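Putative alpha-L-fucosidase (Bacteroides thetaiotaomicron, PDB 3EYP) is probably an alpha-L-fucosidase of glycoside hydrolase family 29, an enzyme that removes alpha-linked L-fucose from sugar chains. Local coordinates at residues 20-25 with 280-285; 61-66 with 294-299; 107-112 with 118-123; 256-261 with 276-281; 376-381 with 408-413. All coordinates share one frame; numbering follows the deposited sequence.

Contact 1 (20-25 with 280-285); sequences REMIAF and DIYCTS. With GOL (glycerol), chain F.
E21 and M22 meet Y282 in a contact that is part water-bridged and part Met-aromatic. It joins the start of strand 22-26 to the end of helix 275-283, at the end of the barrel where strands begin. The polar half is indirect. E21 OE1 and Y282 OH stay 3.7 Å apart, and a water spans them: it donates to E21 OE1 at 2.6 Å and is hydrogen-bonded to Y282 OH at 3.0 Å. A glycerol, probably from the crystallisation liquor, makes a second bridge. Its O3 is hydrogen-bonded to Y282 OH at 2.8 Å, and its O2 gives a weak bond to E21 OE1. Water and glycerol O3 both lie in the plane of the tyrosine ring. The apolar half uses M22 SD, 4.1 Å from Y282 CD1; seen from the ring centroid it lies 78° off the normal, at the edge. With chi1 at -180°, Y282 sends its ring away from its own backbone N, out to M22 and E21. At the helix end, S285 OG donates to I281 O. The backbones of E21 and I23 are hydrogen-bonded to L292 of the neighbouring strand 291-295. I424 of strand 423-432, in the C-terminal beta sandwich, packs against Y282.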
# COMPACT_ATOMS: atom_id res chain seq x y z
N ARG A 20 2.48 2.23 -7.29
CA ARG A 20 3.26 3.02 -6.27
C ARG A 20 4.16 2.10 -5.42
O ARG A 20 5.30 2.38 -5.05
CB ARG A 20 2.32 3.79 -5.34
CG ARG A 20 1.40 4.77 -6.01
CD ARG A 20 0.56 5.51 -4.93
NE ARG A 20 -0.57 6.22 -5.50
CZ ARG A 20 -1.62 6.66 -4.79
NH1 ARG A 20 -1.70 6.47 -3.49
NH2 ARG A 20 -2.57 7.28 -5.40
N GLU A 21 3.58 0.95 -5.17
CA GLU A 21 4.17 -0.14 -4.33
C GLU A 21 4.22 0.19 -2.87
O GLU A 21 3.70 -0.54 -2.04
CB GLU A 21 5.53 -0.61 -4.87
CG GLU A 21 5.29 -1.32 -6.19
CD GLU A 21 6.49 -2.03 -6.79
OE1 GLU A 21 7.61 -1.96 -6.24
OE2 GLU A 21 6.25 -2.66 -7.85
N MET A 22 4.77 1.35 -2.58
CA MET A 22 4.87 1.86 -1.20
C MET A 22 4.32 3.29 -1.11
O MET A 22 4.35 4.08 -2.08
CB MET A 22 6.35 1.86 -0.74
CG MET A 22 6.95 0.52 -0.30
SD MET A 22 8.67 0.44 0.24
CE MET A 22 8.54 0.99 1.91
N ILE A 23 3.80 3.62 0.05
CA ILE A 23 3.26 4.97 0.39
C ILE A 23 3.72 5.35 1.80
O ILE A 23 3.75 4.49 2.68
CB ILE A 23 1.71 5.02 0.33
CG1 ILE A 23 1.20 4.48 -0.98
CG2 ILE A 23 1.21 6.42 0.55
CD1 ILE A 23 -0.37 4.33 -1.07
N ALA A 24 4.16 6.59 2.03
CA ALA A 24 4.42 6.99 3.44
C ALA A 24 3.20 7.54 4.16
O ALA A 24 2.38 8.20 3.60
CB ALA A 24 5.59 7.96 3.55
N PHE A 25 3.10 7.21 5.46
CA PHE A 25 2.11 7.82 6.35
C PHE A 25 2.93 8.74 7.25
O PHE A 25 4.06 8.45 7.55
CB PHE A 25 1.50 6.76 7.29
CG PHE A 25 0.00 6.69 7.30
CD1 PHE A 25 -0.79 7.77 6.94
CD2 PHE A 25 -0.63 5.50 7.73
CE1 PHE A 25 -2.12 7.69 7.00
CE2 PHE A 25 -1.98 5.42 7.79
CZ PHE A 25 -2.74 6.48 7.41
N ASP A 280 10.42 -8.32 5.79
CA ASP A 280 9.36 -9.30 6.01
C ASP A 280 8.02 -8.67 5.64
O ASP A 280 7.21 -9.20 4.93
CB ASP A 280 9.27 -9.71 7.48
CG ASP A 280 10.38 -10.64 7.90
OD1 ASP A 280 11.11 -11.10 7.01
OD2 ASP A 280 10.46 -10.95 9.12
N ILE A 281 7.82 -7.50 6.21
CA ILE A 281 6.59 -6.75 5.94
C ILE A 281 6.38 -6.42 4.48
O ILE A 281 5.29 -6.62 3.91
CB ILE A 281 6.52 -5.46 6.82
CG1 ILE A 281 6.28 -5.86 8.26
CG2 ILE A 281 5.43 -4.53 6.34
CD1 ILE A 281 6.50 -4.71 9.32
N TYR A 282 7.45 -5.95 3.85
CA TYR A 282 7.43 -5.67 2.42
C TYR A 282 6.92 -6.93 1.68
O TYR A 282 6.07 -6.89 0.77
CB TYR A 282 8.85 -5.29 1.92
CG TYR A 282 8.91 -4.97 0.42
CD1 TYR A 282 8.63 -3.69 -0.06
CD2 TYR A 282 9.22 -5.97 -0.50
CE1 TYR A 282 8.65 -3.42 -1.43
CE2 TYR A 282 9.25 -5.71 -1.87
CZ TYR A 282 8.97 -4.45 -2.32
OH TYR A 282 9.05 -4.18 -3.66
N CYS A 283 7.44 -8.08 2.09
CA CYS A 283 7.12 -9.34 1.37
C CYS A 283 5.70 -9.81 1.60
O CYS A 283 5.06 -10.46 0.76
CB CYS A 283 8.14 -10.43 1.72
SG CYS A 283 9.77 -10.19 0.93
N THR A 284 5.17 -9.41 2.73
CA THR A 284 3.78 -9.74 3.11
C THR A 284 2.79 -8.64 2.86
O THR A 284 1.67 -8.72 3.30
CB THR A 284 3.67 -10.25 4.59
OG1 THR A 284 4.06 -9.19 5.49
CG2 THR A 284 4.55 -11.44 4.80
N SER A 285 3.21 -7.69 2.03
CA SER A 285 2.34 -6.62 1.54
C SER A 285 2.51 -6.41 0.05
O SER A 285 1.73 -6.89 -0.76
CB SER A 285 2.61 -5.26 2.28
OG SER A 285 4.00 -4.90 2.23
C1 GOL F . 11.89 -4.14 -7.84
O1 GOL F . 11.84 -2.89 -7.19
C2 GOL F . 10.55 -4.81 -7.58
O2 GOL F . 9.53 -3.82 -7.67
C3 GOL F . 10.64 -5.36 -6.17
O3 GOL F . 9.42 -5.97 -5.82
O HOH W 1 8.89 -1.26 -4.11

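Contact 2 (61-66 with 294-299); sequences QTLKAA and LNFPPD
T62 and L63 of helix 56-65 touch the ring of F296, just past the end of strand 291-295. The tight part is this small apolar cluster, and all three residues are buried. T62 CG2 is 3.9 Å from F296 CE1 and 4.2 Å from F296 CD1. The two side chains come from opposite directions. T62 CG2 points away from its backbone N, which puts the methyl on the phenylalanine and leaves the hydroxyl to one side. That hydroxyl does not face apolar atoms alone: T62 OG1 is hydrogen-bonded to S309 OG. L63 and F296 run past each other in opposite directions, and L63 CD2 reaches F296 CE2 at 4.2 Å. Both methyls stand oblique to the ring. F296 has chi1 -57°, with CG beside its own backbone N, and points its ring at the helix.

The other side of the helix is loose. Q61, K64 and A65 are exposed and do not reach 294-299. Two of them turn elsewhere: Q61 NE2 bonds Y116 OH, and K64 NZ bonds Y116 O.

Helix 56-65 packs outside the parallel sheet of the TIM barrel, here against the residue after strand 291-295. L63 also packs on A24 and F26 of the adjacent strand 22-26. F296 touches F26, I258 after strand 253-257, and D308 and A312 of helix 306-323.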
# COMPACT_ATOMS: atom_id res chain seq x y z
N GLN A 61 13.07 14.00 1.80
CA GLN A 61 14.42 13.40 1.55
C GLN A 61 14.47 11.98 2.07
O GLN A 61 15.04 11.05 1.47
CB GLN A 61 15.51 14.27 2.18
CG GLN A 61 15.69 15.59 1.49
CD GLN A 61 16.19 16.71 2.40
OE1 GLN A 61 16.85 16.46 3.41
NE2 GLN A 61 15.89 17.97 2.02
N THR A 62 13.79 11.78 3.18
CA THR A 62 13.61 10.42 3.73
C THR A 62 12.96 9.48 2.67
O THR A 62 13.42 8.37 2.43
CB THR A 62 12.84 10.43 5.07
OG1 THR A 62 13.68 11.03 6.08
CG2 THR A 62 12.45 9.00 5.55
N LEU A 63 11.90 9.97 2.08
CA LEU A 63 11.14 9.21 1.10
C LEU A 63 11.93 8.99 -0.15
O LEU A 63 11.82 7.94 -0.76
CB LEU A 63 9.83 9.88 0.74
CG LEU A 63 8.87 10.09 1.92
CD1 LEU A 63 7.51 10.49 1.42
CD2 LEU A 63 8.81 8.85 2.93
N LYS A 64 12.68 10.00 -0.58
CA LYS A 64 13.50 9.83 -1.79
C LYS A 64 14.47 8.67 -1.58
O LYS A 64 14.56 7.75 -2.38
CB LYS A 64 14.27 11.10 -2.15
CG LYS A 64 13.39 12.13 -2.66
CD LYS A 64 12.96 11.87 -4.09
CE LYS A 64 12.16 13.03 -4.64
NZ LYS A 64 11.76 12.74 -6.04
N ALA A 65 15.19 8.73 -0.46
CA ALA A 65 16.21 7.72 -0.18
C ALA A 65 15.58 6.36 -0.02
O ALA A 65 16.26 5.32 -0.08
CB ALA A 65 17.02 8.03 1.06
N ALA A 66 14.29 6.36 0.25
CA ALA A 66 13.62 5.12 0.56
C ALA A 66 12.84 4.55 -0.58
O ALA A 66 12.24 3.50 -0.45
CB ALA A 66 12.76 5.24 1.76
N LEU A 294 3.51 2.78 5.07
CA LEU A 294 4.41 2.78 6.20
C LEU A 294 4.50 4.12 6.83
O LEU A 294 4.86 5.11 6.19
CB LEU A 294 5.83 2.38 5.76
CG LEU A 294 6.93 2.15 6.78
CD1 LEU A 294 6.58 1.03 7.80
CD2 LEU A 294 8.29 1.80 6.02
N ASN A 295 4.21 4.12 8.13
CA ASN A 295 4.20 5.34 8.98
C ASN A 295 5.53 5.71 9.61
O ASN A 295 6.17 4.91 10.31
CB ASN A 295 3.12 5.23 10.05
CG ASN A 295 3.11 6.42 10.98
OD1 ASN A 295 2.64 7.49 10.62
ND2 ASN A 295 3.60 6.21 12.19
N PHE A 296 5.94 6.95 9.30
CA PHE A 296 7.07 7.65 9.94
C PHE A 296 6.48 8.83 10.74
O PHE A 296 5.99 9.80 10.12
CB PHE A 296 8.00 8.29 8.89
CG PHE A 296 8.58 7.31 7.88
CD1 PHE A 296 9.86 6.86 8.02
CD2 PHE A 296 7.81 6.85 6.83
CE1 PHE A 296 10.44 5.99 7.11
CE2 PHE A 296 8.35 5.94 5.92
CZ PHE A 296 9.68 5.51 6.06
N PRO A 297 6.50 8.77 12.10
CA PRO A 297 5.96 9.90 12.88
C PRO A 297 7.00 11.00 13.19
O PRO A 297 8.03 10.72 13.80
CB PRO A 297 5.46 9.20 14.18
CG PRO A 297 6.45 8.11 14.38
CD PRO A 297 6.68 7.58 12.96
N PRO A 298 6.79 12.22 12.68
CA PRO A 298 7.70 13.32 13.01
C PRO A 298 7.69 13.62 14.51
O PRO A 298 6.68 13.45 15.21
CB PRO A 298 7.14 14.48 12.23
CG PRO A 298 6.25 13.82 11.13
CD PRO A 298 5.70 12.67 11.82
N ASP A 299 8.82 14.09 14.96
CA ASP A 299 9.00 14.46 16.34
C ASP A 299 8.56 15.88 16.68
O ASP A 299 7.95 16.57 15.90
CB ASP A 299 10.45 14.17 16.79
CG ASP A 299 11.42 15.21 16.35
OD1 ASP A 299 11.02 15.99 15.44
OD2 ASP A 299 12.53 15.26 16.96

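Contact 3 (107-112 with 118-123); sequences REFVDA and LKAGIY
F109 and V110 owe their meeting with A120 to their first torsions. With chi1 at 174°, CG of F109 is turned from its backbone N, and the ring leans off the helix onto the strand. V110 has chi1 -59°, with CG1 on the side of its backbone N, and this branch is the one that touches. The methyl of A120 touches both. A120 CB is 4.1 Å from F109 CE2, and 4.1 Å also separates A120 CB from V110 CG1. No hydrogen bond crosses here; the side-chain contacts are apolar, and all four touching residues are buried.

The ring also meets the backbone. G121 O is 3.5 Å from F109 CE2 and 4.0 Å from F109 CZ, with the oxygen oblique to the ring. The backbone of G121 is also hydrogen-bonded to A71 and L73 of strand 70-76.

Helix 105-116 runs into strand 119-124 after a short turn. Their local N-to-C directions are 153° apart, and their axes approach to 8.5 Å. This is a helix-to-strand half of the repeating beta-alpha unit of a TIM barrel, in which the helix returns along the outside of the sheet before the next parallel strand. The closest pair of CA atoms is V110 CA and A120 CA, at 6.1 Å.

F109 covers more than its own next strand: its side chain also touches A71 and L73, so one helix residue packs across two neighbouring strands. V110 touches Y157 on a loop. A120 receives C113 from the next turn of the same helix, and I122 packs on V106.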
# COMPACT_ATOMS: atom_id res chain seq x y z
N ARG A 107 0.04 23.07 3.99
CA ARG A 107 0.73 23.89 2.98
C ARG A 107 2.19 23.44 2.80
O ARG A 107 2.60 23.11 1.72
CB ARG A 107 0.73 25.37 3.35
CG ARG A 107 1.14 26.37 2.24
CD ARG A 107 0.46 26.15 0.89
NE ARG A 107 -0.94 26.57 0.95
CZ ARG A 107 -1.89 26.19 0.12
NH1 ARG A 107 -1.62 25.41 -0.90
NH2 ARG A 107 -3.13 26.61 0.28
N GLU A 108 2.97 23.50 3.86
CA GLU A 108 4.38 23.05 3.86
C GLU A 108 4.56 21.65 3.25
O GLU A 108 5.45 21.38 2.44
CB GLU A 108 4.96 23.12 5.28
CG GLU A 108 4.86 24.57 5.83
CD GLU A 108 5.85 24.94 6.92
OE1 GLU A 108 6.90 24.30 7.07
OE2 GLU A 108 5.57 25.98 7.58
N PHE A 109 3.71 20.76 3.72
CA PHE A 109 3.65 19.39 3.23
C PHE A 109 3.46 19.28 1.73
O PHE A 109 4.31 18.70 1.02
CB PHE A 109 2.57 18.58 4.01
CG PHE A 109 2.35 17.19 3.47
CD1 PHE A 109 3.32 16.18 3.62
CD2 PHE A 109 1.18 16.89 2.82
CE1 PHE A 109 3.09 14.92 3.09
CE2 PHE A 109 0.97 15.65 2.31
CZ PHE A 109 1.94 14.66 2.45
N VAL A 110 2.34 19.80 1.23
CA VAL A 110 2.06 19.73 -0.21
C VAL A 110 3.07 20.53 -1.03
O VAL A 110 3.35 20.16 -2.17
CB VAL A 110 0.62 20.16 -0.68
CG1 VAL A 110 -0.46 19.29 -0.04
CG2 VAL A 110 0.37 21.61 -0.45
N ASP A 111 3.67 21.56 -0.45
CA ASP A 111 4.69 22.32 -1.20
C ASP A 111 5.94 21.45 -1.36
O ASP A 111 6.49 21.32 -2.45
CB ASP A 111 5.03 23.68 -0.55
CG ASP A 111 3.96 24.73 -0.81
OD1 ASP A 111 3.10 24.56 -1.69
OD2 ASP A 111 3.97 25.74 -0.07
N ALA A 112 6.36 20.81 -0.27
CA ALA A 112 7.50 19.89 -0.29
C ALA A 112 7.22 18.71 -1.25
O ALA A 112 8.11 18.26 -1.98
CB ALA A 112 7.87 19.37 1.17
N LEU A 118 6.68 14.17 -5.55
CA LEU A 118 6.01 13.10 -4.81
C LEU A 118 4.51 13.38 -4.81
O LEU A 118 4.08 14.50 -4.90
CB LEU A 118 6.59 13.02 -3.41
CG LEU A 118 8.09 12.72 -3.38
CD1 LEU A 118 8.59 12.52 -1.97
CD2 LEU A 118 8.40 11.50 -4.23
N LYS A 119 3.72 12.31 -4.80
CA LYS A 119 2.28 12.46 -4.79
C LYS A 119 1.76 12.65 -3.36
O LYS A 119 1.99 11.82 -2.49
CB LYS A 119 1.58 11.24 -5.45
CG LYS A 119 2.04 10.96 -6.90
CD LYS A 119 1.75 9.47 -7.32
CE LYS A 119 1.51 9.41 -8.83
NZ LYS A 119 1.60 8.07 -9.42
N ALA A 120 0.98 13.71 -3.19
CA ALA A 120 0.42 14.10 -1.87
C ALA A 120 -0.91 13.43 -1.62
O ALA A 120 -1.73 13.28 -2.51
CB ALA A 120 0.25 15.62 -1.74
N GLY A 121 -1.09 13.01 -0.38
CA GLY A 121 -2.38 12.53 0.08
C GLY A 121 -2.73 13.08 1.45
O GLY A 121 -1.87 13.60 2.18
N ILE A 122 -3.99 12.94 1.75
CA ILE A 122 -4.62 13.46 2.94
C ILE A 122 -5.45 12.45 3.74
O ILE A 122 -6.32 11.73 3.21
CB ILE A 122 -5.60 14.60 2.57
CG1 ILE A 122 -4.89 15.80 1.89
CG2 ILE A 122 -6.31 15.06 3.76
CD1 ILE A 122 -3.78 16.50 2.80
N TYR A 123 -5.11 12.39 5.01
CA TYR A 123 -5.91 11.67 6.04
C TYR A 123 -6.71 12.75 6.80
O TYR A 123 -6.14 13.66 7.40
CB TYR A 123 -4.95 10.87 6.94
CG TYR A 123 -5.53 10.20 8.18
CD1 TYR A 123 -5.35 8.84 8.38
CD2 TYR A 123 -6.23 10.92 9.14
CE1 TYR A 123 -5.83 8.21 9.51
CE2 TYR A 123 -6.75 10.29 10.26
CZ TYR A 123 -6.53 8.93 10.45
OH TYR A 123 -7.03 8.28 11.58

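Contact 4 (256-261 with 276-281); sequences VSIRPS and RELWDI
V256 touches I281, and I258 touches L278, in two apolar pairs between strand 253-257 with its following loop and helix 275-283. The first pair is tip to tip: V256 CG1 meets I281 CG2 at 4.0 Å. V256 has chi1 62°, which sets CG1 between its backbone N and carbonyl carbon and aims it at the helix. In the second pair the side chains cross obliquely, with I258 CG1 4.2 Å from L278 CD1. All four residues are buried.

The polar bonds lie within the strand end and loop. The CB of S257 points away from the helix. S257 OG donates to S261 O at 2.7 Å, from above the carbonyl plane. N295 ND2 is hydrogen-bonded to the same hydroxyl, and R259 N gives S257 OG a weak bond at 3.3 Å. These bonds tie the loop to the strand end. K273 NZ is bonded to S257 O.

V256 and I281 also pack on L292 of strand 291-295, and V256 and L278 on L294. Strand, helix and parallel neighbouring strand form a beta-alpha-beta unit. It is the crossover from which a TIM barrel is built, with the helix covering the outer face of the strands.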
# COMPACT_ATOMS: atom_id res chain seq x y z
N VAL A 256 1.03 0.05 8.40
CA VAL A 256 1.80 -0.31 9.57
C VAL A 256 2.75 0.83 9.94
O VAL A 256 3.15 1.64 9.11
CB VAL A 256 2.59 -1.66 9.32
CG1 VAL A 256 3.58 -1.49 8.17
CG2 VAL A 256 3.28 -2.16 10.53
N SER A 257 3.00 0.93 11.21
CA SER A 257 3.99 1.85 11.70
C SER A 257 5.41 1.27 11.75
O SER A 257 5.67 0.10 12.05
CB SER A 257 3.60 2.39 13.08
OG SER A 257 4.37 3.54 13.42
N ILE A 258 6.36 2.13 11.45
CA ILE A 258 7.77 1.75 11.58
C ILE A 258 8.18 1.62 13.07
O ILE A 258 9.24 1.09 13.39
CB ILE A 258 8.70 2.77 10.86
CG1 ILE A 258 10.02 2.12 10.43
CG2 ILE A 258 8.97 4.07 11.73
CD1 ILE A 258 10.71 3.03 9.34
N ARG A 259 7.31 2.08 13.95
CA ARG A 259 7.50 2.00 15.41
C ARG A 259 6.33 1.26 16.08
O ARG A 259 5.40 0.90 15.40
CB ARG A 259 7.59 3.40 16.02
CG ARG A 259 8.84 4.17 15.62
CD ARG A 259 8.67 5.72 15.68
NE ARG A 259 9.96 6.34 15.52
CZ ARG A 259 10.67 6.84 16.52
NH1 ARG A 259 10.18 6.84 17.75
NH2 ARG A 259 11.89 7.33 16.28
N PRO A 260 6.41 1.01 17.39
CA PRO A 260 5.29 0.34 18.06
C PRO A 260 4.02 1.19 18.04
O PRO A 260 2.90 0.65 17.89
CB PRO A 260 5.80 0.11 19.49
CG PRO A 260 7.33 -0.02 19.33
CD PRO A 260 7.63 1.02 18.24
N SER A 261 4.20 2.51 18.06
CA SER A 261 3.06 3.44 18.06
C SER A 261 2.97 4.22 16.76
O SER A 261 3.92 4.27 16.01
CB SER A 261 3.14 4.47 19.22
OG SER A 261 3.23 3.94 20.55
N ARG A 276 15.35 -6.11 8.58
CA ARG A 276 14.84 -7.47 8.38
C ARG A 276 13.34 -7.58 8.61
O ARG A 276 12.66 -8.23 7.84
CB ARG A 276 15.55 -8.52 9.23
CG ARG A 276 16.69 -9.16 8.46
CD ARG A 276 17.57 -10.04 9.35
NE ARG A 276 17.20 -11.46 9.34
CZ ARG A 276 16.97 -12.19 8.24
NH1 ARG A 276 17.02 -11.65 7.02
NH2 ARG A 276 16.65 -13.47 8.37
N GLU A 277 12.86 -6.93 9.66
CA GLU A 277 11.41 -6.85 9.96
C GLU A 277 10.65 -6.17 8.83
O GLU A 277 9.60 -6.63 8.39
CB GLU A 277 11.14 -6.15 11.30
CG GLU A 277 11.46 -7.11 12.44
CD GLU A 277 11.52 -6.49 13.85
OE1 GLU A 277 11.30 -7.29 14.81
OE2 GLU A 277 11.77 -5.28 14.05
N LEU A 278 11.24 -5.09 8.30
CA LEU A 278 10.58 -4.33 7.22
C LEU A 278 10.57 -5.10 5.89
O LEU A 278 9.66 -5.00 5.09
CB LEU A 278 11.26 -2.95 7.06
CG LEU A 278 11.00 -2.02 8.26
CD1 LEU A 278 11.94 -0.80 8.13
CD2 LEU A 278 9.46 -1.63 8.37
N TRP A 279 11.63 -5.88 5.70
CA TRP A 279 11.73 -6.74 4.53
C TRP A 279 10.64 -7.80 4.60
O TRP A 279 9.98 -8.10 3.62
CB TRP A 279 13.14 -7.39 4.48
CG TRP A 279 13.33 -8.50 3.50
CD1 TRP A 279 13.88 -9.72 3.77
CD2 TRP A 279 13.04 -8.48 2.11
NE1 TRP A 279 13.94 -10.47 2.62
CE2 TRP A 279 13.45 -9.72 1.58
CE3 TRP A 279 12.49 -7.52 1.23
CZ2 TRP A 279 13.30 -10.05 0.24
CZ3 TRP A 279 12.33 -7.85 -0.09
CH2 TRP A 279 12.75 -9.11 -0.59
N ASP A 280 10.42 -8.32 5.79
CA ASP A 280 9.36 -9.30 6.01
C ASP A 280 8.02 -8.67 5.64
O ASP A 280 7.21 -9.20 4.93
CB ASP A 280 9.27 -9.71 7.48
CG ASP A 280 10.38 -10.64 7.90
OD1 ASP A 280 11.11 -11.10 7.01
OD2 ASP A 280 10.46 -10.95 9.12
N ILE A 281 7.82 -7.50 6.21
CA ILE A 281 6.59 -6.75 5.94
C ILE A 281 6.38 -6.42 4.48
O ILE A 281 5.29 -6.62 3.91
CB ILE A 281 6.52 -5.46 6.82
CG1 ILE A 281 6.28 -5.86 8.26
CG2 ILE A 281 5.43 -4.53 6.34
CD1 ILE A 281 6.50 -4.71 9.32

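Contact 5 (376-381 with 408-413); sequences IEFDCL and ITIPEA
I410 O is held by two donors: A413 N bonds it at 2.9 Å, and the hydroxyl of T414 is hydrogen-bonded to it too. The bonds curl the chain after strand 408-409 into a tight turn. This puts the side chains of I410 and A413 on the same partner segment, 376-381.

Across the contact there are no hydrogen bonds, only apolar touches. I410 CD1 is at the edge of the F378 ring, near its plane, and lies 4.2 Å from F378 CE1. The same methyl is 4.5 Å from L381 CD2, so one methyl of I410 touches both the ring and the leucine. A413 CB fills the next place, 4.2 Å from L381 CD2. F378 takes chi1 68°, with CG between the backbone N and the carbonyl carbon. I410 has its CG1 on the side of its backbone N, chi1 -62°, and its chain extends from there to the ring. All four residues are buried.

The chain turns a corner at D379, between F378 and L381. D379 and C380 both face Y454, a classic beta bulge. D379 is tied by a salt bridge to K455, and its other carboxylate oxygen bonds Q456 N. These bonds tie the corner to residues after strand 447-454.

This is the interior of a beta sandwich, consistent with the F5/8 type C family. F378 packs on V430 and A432 of strand 423-432. F378 and L381 both lie on V453 of strand 447-454. In the sheet that faces F378, strand 393-401 pairs with 408-409; V398 and Y400 touch I410, and V398 also touches L381.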
# COMPACT_ATOMS: atom_id res chain seq x y z
N ILE A 376 22.72 -21.99 -11.12
CA ILE A 376 22.51 -20.79 -10.30
C ILE A 376 22.14 -21.15 -8.87
O ILE A 376 21.64 -22.23 -8.58
CB ILE A 376 21.38 -19.91 -10.90
CG1 ILE A 376 20.04 -20.69 -10.91
CG2 ILE A 376 21.76 -19.45 -12.28
CD1 ILE A 376 18.80 -19.88 -11.37
N GLU A 377 22.38 -20.19 -7.98
CA GLU A 377 21.91 -20.28 -6.59
C GLU A 377 20.90 -19.15 -6.29
O GLU A 377 21.16 -17.96 -6.50
CB GLU A 377 23.06 -20.20 -5.59
CG GLU A 377 22.66 -20.63 -4.21
CD GLU A 377 23.70 -20.28 -3.14
OE1 GLU A 377 24.61 -19.44 -3.38
OE2 GLU A 377 23.59 -20.87 -2.03
N PHE A 378 19.72 -19.55 -5.84
CA PHE A 378 18.67 -18.56 -5.48
C PHE A 378 17.90 -18.91 -4.22
O PHE A 378 17.78 -20.07 -3.84
CB PHE A 378 17.74 -18.26 -6.66
CG PHE A 378 16.86 -19.44 -7.06
CD1 PHE A 378 15.56 -19.54 -6.59
CD2 PHE A 378 17.34 -20.42 -7.91
CE1 PHE A 378 14.75 -20.62 -6.95
CE2 PHE A 378 16.56 -21.51 -8.28
CZ PHE A 378 15.25 -21.61 -7.79
N ASP A 379 17.32 -17.87 -3.63
CA ASP A 379 16.57 -17.99 -2.39
C ASP A 379 15.32 -17.06 -2.32
O ASP A 379 14.82 -16.77 -1.26
CB ASP A 379 17.50 -17.72 -1.19
CG ASP A 379 18.09 -16.30 -1.17
OD1 ASP A 379 17.77 -15.47 -2.05
OD2 ASP A 379 18.93 -16.02 -0.26
N CYS A 380 14.88 -16.63 -3.48
CA CYS A 380 13.74 -15.71 -3.62
C CYS A 380 13.24 -15.81 -5.06
O CYS A 380 14.03 -16.02 -5.95
CB CYS A 380 14.20 -14.26 -3.32
SG CYS A 380 12.85 -13.07 -3.27
N LEU A 381 11.94 -15.69 -5.24
CA LEU A 381 11.34 -15.60 -6.56
C LEU A 381 10.10 -14.71 -6.52
O LEU A 381 9.53 -14.42 -5.44
CB LEU A 381 10.97 -16.96 -7.17
CG LEU A 381 10.01 -17.86 -6.39
CD1 LEU A 381 8.54 -17.47 -6.66
CD2 LEU A 381 10.28 -19.35 -6.64
N ILE A 408 12.52 -31.20 -8.35
CA ILE A 408 12.52 -31.07 -6.90
C ILE A 408 11.59 -29.93 -6.56
O ILE A 408 11.62 -28.88 -7.18
CB ILE A 408 13.94 -30.79 -6.33
CG1 ILE A 408 14.89 -31.93 -6.69
CG2 ILE A 408 13.93 -30.64 -4.82
CD1 ILE A 408 15.86 -31.55 -7.83
N THR A 409 10.71 -30.17 -5.60
CA THR A 409 9.73 -29.15 -5.25
C THR A 409 10.40 -28.13 -4.36
O THR A 409 11.41 -28.40 -3.73
CB THR A 409 8.48 -29.69 -4.56
OG1 THR A 409 8.78 -30.00 -3.18
CG2 THR A 409 7.90 -30.88 -5.31
N ILE A 410 9.83 -26.94 -4.36
CA ILE A 410 10.24 -25.87 -3.46
C ILE A 410 9.13 -25.69 -2.45
O ILE A 410 8.05 -25.27 -2.80
CB ILE A 410 10.48 -24.54 -4.22
CG1 ILE A 410 11.63 -24.70 -5.24
CG2 ILE A 410 10.87 -23.45 -3.22
CD1 ILE A 410 11.82 -23.53 -6.20
N PRO A 411 9.38 -26.04 -1.18
CA PRO A 411 8.31 -26.12 -0.19
C PRO A 411 7.46 -24.91 -0.10
O PRO A 411 6.27 -25.02 0.12
CB PRO A 411 9.06 -26.31 1.11
CG PRO A 411 10.30 -27.07 0.73
CD PRO A 411 10.66 -26.52 -0.63
N GLU A 412 8.09 -23.74 -0.26
CA GLU A 412 7.43 -22.45 -0.03
C GLU A 412 6.69 -21.96 -1.29
O GLU A 412 5.94 -20.97 -1.28
CB GLU A 412 8.48 -21.38 0.44
CG GLU A 412 9.39 -21.75 1.68
CD GLU A 412 10.68 -22.51 1.28
OE1 GLU A 412 10.66 -23.15 0.22
OE2 GLU A 412 11.72 -22.47 2.01
N ALA A 413 6.91 -22.68 -2.38
CA ALA A 413 6.35 -22.32 -3.68
C ALA A 413 5.63 -23.46 -4.34
O ALA A 413 5.77 -23.68 -5.54
CB ALA A 413 7.46 -21.77 -4.63

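In the fold
From the N terminus, segment 20-25 opens contact 1 and 61-66 opens contact 2. Contact 3 opens and closes at once, 107-112 with 118-123, nested inside both loops. Segment 256-261 opens contact 4, which closes on helix 275-283. That loop is nested in contact 2. Contact 1 ends on the same helix, sharing D280 and I281 with contact 4. Contact 2 closes last, at 294-299, so contacts 1 and 2 cross. All four reach the parallel barrel sheet; strand 22-26 is bonded to 291-295, and 291-295 to 253-257. Contact 5 follows in series in the C-terminal sandwich, its nearest atoms about 5 Å from contact 4, without touch.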